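Local coordinates for protein acetyltransferase (Sinorhizobium meliloti, PDB 4JXQ) that binds acetyl-CoA and, as a GNAT-family enzyme, probably transfers its acetyl group to an acceptor, at residues V85-Y90 with A103-L108. Numbering follows the deposited sequence.
Sequences VEDSIY and ALLSEL
Strand 85-90 and helix 103-108 run nearly antiparallel, their axes 155° apart and 9.3 Å at closest approach, and the CA atoms of Asp87 and Leu108, like those of Ile89 and Leu104, face each other across the gap. This is the helix-on-sheet packing of a beta-alpha-beta unit: alternate strand residues, Asp87 and Ile89, point toward the helix, and Leu104 and Leu108, a turn apart, meet them together with Leu105.

Ile89 divides its two branches between neighbouring leucines. The side chains of Ile89 and Leu104 pass each other head to tail, with Ile89 CG2, anti to the backbone N, 4.1 Å from Leu104 CD1. The other branch crosses Leu105 at about a right angle, with Ile89 CD1 lying 3.8 Å from Leu105 CB.

Leu105 departs from the helix beside the contact rather than straight at the strand, yet its CG stands anti to the backbone N (chi1 -173°), which carries the branch toward the strand; chi2 (51°) then sets CD1 over the Asp87 carboxylate, 3.7 Å from Asp87 OD2. Leu108 CD1 presses on the base of the same residue, 3.7 Å from Asp87 CB, and also nears the carbonyl of Ser88. Asp87 is therefore a buried acid with an apolar flank, but its OD2 is satisfied by a hydrogen bond to His135 NE2. That bond probably fixes the carboxylate's rotation.

Helix 100-115 here bridges parallel strands 84-91 and 119-125 in a crossover that belongs to the acetyl-CoA-binding core of the GNAT fold; Ile89 is itself a ligand-binding residue, and Leu104 packs near two others, Leu91 and Gly101. Strand 66-74 flanks strand 84-91 on its antiparallel side, and its Ala70 touches Ile89, Leu104 and Leu108, continuing the hydrophobic layer beneath the helix.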
loop_
_atom_site.group_PDB
_atom_site.type_symbol
_atom_site.label_atom_id
_atom_site.label_comp_id
_atom_site.label_asym_id
_atom_site.label_seq_id
_atom_site.Cartn_x
_atom_site.Cartn_y
_atom_site.Cartn_z
ATOM N N VAL A 85 3.949 0.165 10.873
ATOM C CA VAL A 85 2.574 0.624 11.017
ATOM C C VAL A 85 2.367 1.896 10.201
ATOM O O VAL A 85 3.310 2.645 9.939
ATOM C CB VAL A 85 2.182 0.856 12.477
ATOM C CG1 VAL A 85 1.843 -0.443 13.161
ATOM C CG2 VAL A 85 3.267 1.615 13.256
ATOM N N GLU A 86 1.118 2.123 9.857
ATOM C CA GLU A 86 0.676 3.321 9.159
ATOM C C GLU A 86 -0.343 4.026 10.003
ATOM O O GLU A 86 -1.254 3.386 10.552
ATOM C CB GLU A 86 0.040 2.914 7.821
ATOM C CG GLU A 86 -0.517 4.090 7.049
ATOM C CD GLU A 86 -1.026 3.709 5.662
ATOM O OE1 GLU A 86 -0.698 2.629 5.170
ATOM O OE2 GLU A 86 -1.686 4.554 5.044
ATOM N N ASP A 87 -0.255 5.343 10.119
ATOM C CA ASP A 87 -1.211 6.091 10.908
ATOM C C ASP A 87 -2.336 6.660 10.052
ATOM O O ASP A 87 -2.096 7.077 8.910
ATOM C CB ASP A 87 -0.587 7.295 11.668
ATOM C CG ASP A 87 0.003 8.359 10.793
ATOM O OD1 ASP A 87 1.175 8.149 10.322
ATOM O OD2 ASP A 87 -0.626 9.436 10.716
ATOM N N SER A 88 -3.521 6.736 10.632
ATOM C CA SER A 88 -4.688 7.348 10.064
ATOM C C SER A 88 -5.287 8.263 11.124
ATOM O O SER A 88 -5.476 7.867 12.263
ATOM C CB SER A 88 -5.744 6.312 9.684
ATOM O OG SER A 88 -5.289 5.471 8.657
ATOM N N ILE A 89 -5.562 9.518 10.755
ATOM C CA ILE A 89 -6.104 10.534 11.671
ATOM C C ILE A 89 -7.197 11.301 10.996
ATOM O O ILE A 89 -7.008 11.801 9.885
ATOM C CB ILE A 89 -4.986 11.526 12.065
ATOM C CG1 ILE A 89 -3.781 10.843 12.606
ATOM C CG2 ILE A 89 -5.547 12.581 13.047
ATOM C CD1 ILE A 89 -2.635 11.765 12.762
ATOM N N TYR A 90 -8.348 11.432 11.661
ATOM C CA TYR A 90 -9.472 12.165 11.129
ATOM C C TYR A 90 -10.080 13.039 12.200
ATOM O O TYR A 90 -10.492 12.576 13.249
ATOM C CB TYR A 90 -10.563 11.215 10.595
ATOM C CG TYR A 90 -10.049 10.447 9.377
ATOM C CD1 TYR A 90 -10.172 10.984 8.142
ATOM C CD2 TYR A 90 -9.465 9.212 9.487
ATOM C CE1 TYR A 90 -9.648 10.336 7.031
ATOM C CE2 TYR A 90 -8.920 8.564 8.370
ATOM C CZ TYR A 90 -9.033 9.160 7.156
ATOM O OH TYR A 90 -8.499 8.522 6.042
ATOM N N ALA A 103 -1.968 15.681 19.296
ATOM C CA ALA A 103 -2.182 14.757 20.411
ATOM C C ALA A 103 -2.487 13.344 19.935
ATOM O O ALA A 103 -1.928 12.385 20.440
ATOM C CB ALA A 103 -3.287 15.263 21.291
ATOM N N LEU A 104 -3.371 13.244 18.931
ATOM C CA LEU A 104 -3.681 11.880 18.393
ATOM C C LEU A 104 -2.475 11.239 17.817
ATOM O O LEU A 104 -2.237 10.052 18.057
ATOM C CB LEU A 104 -4.767 12.039 17.342
ATOM C CG LEU A 104 -6.186 12.320 17.880
ATOM C CD1 LEU A 104 -7.108 12.769 16.799
ATOM C CD2 LEU A 104 -6.721 11.083 18.644
ATOM N N LEU A 105 -1.684 11.976 17.019
ATOM C CA LEU A 105 -0.491 11.369 16.425
ATOM C C LEU A 105 0.547 11.001 17.480
ATOM O O LEU A 105 1.179 9.976 17.420
ATOM C CB LEU A 105 0.086 12.281 15.337
ATOM C CG LEU A 105 1.224 11.712 14.511
ATOM C CD1 LEU A 105 0.926 10.339 13.932
ATOM C CD2 LEU A 105 1.596 12.706 13.432
ATOM N N SER A 106 0.691 11.899 18.495
ATOM C CA SER A 106 1.597 11.580 19.609
ATOM C C SER A 106 1.255 10.235 20.351
ATOM O O SER A 106 2.079 9.447 20.727
ATOM C CB SER A 106 1.619 12.694 20.639
ATOM O OG SER A 106 2.098 13.940 20.168
ATOM N N GLU A 107 -0.054 10.074 20.500
ATOM C CA GLU A 107 -0.585 8.851 21.084
ATOM C C GLU A 107 -0.288 7.643 20.218
ATOM O O GLU A 107 0.167 6.613 20.711
ATOM C CB GLU A 107 -2.077 9.027 21.348
ATOM C CG GLU A 107 -2.875 7.786 21.773
ATOM C CD GLU A 107 -2.623 7.237 23.124
ATOM O OE1 GLU A 107 -1.709 7.682 23.825
ATOM O OE2 GLU A 107 -3.295 6.277 23.531
ATOM N N LEU A 108 -0.531 7.735 18.903
ATOM C CA LEU A 108 -0.193 6.636 18.051
ATOM C C LEU A 108 1.277 6.329 18.101
ATOM O O LEU A 108 1.666 5.161 18.166
ATOM C CB LEU A 108 -0.647 6.874 16.619
ATOM C CG LEU A 108 -2.142 7.025 16.371
ATOM C CD1 LEU A 108 -2.353 7.157 14.880
ATOM C CD2 LEU A 108 -2.981 5.868 16.944
#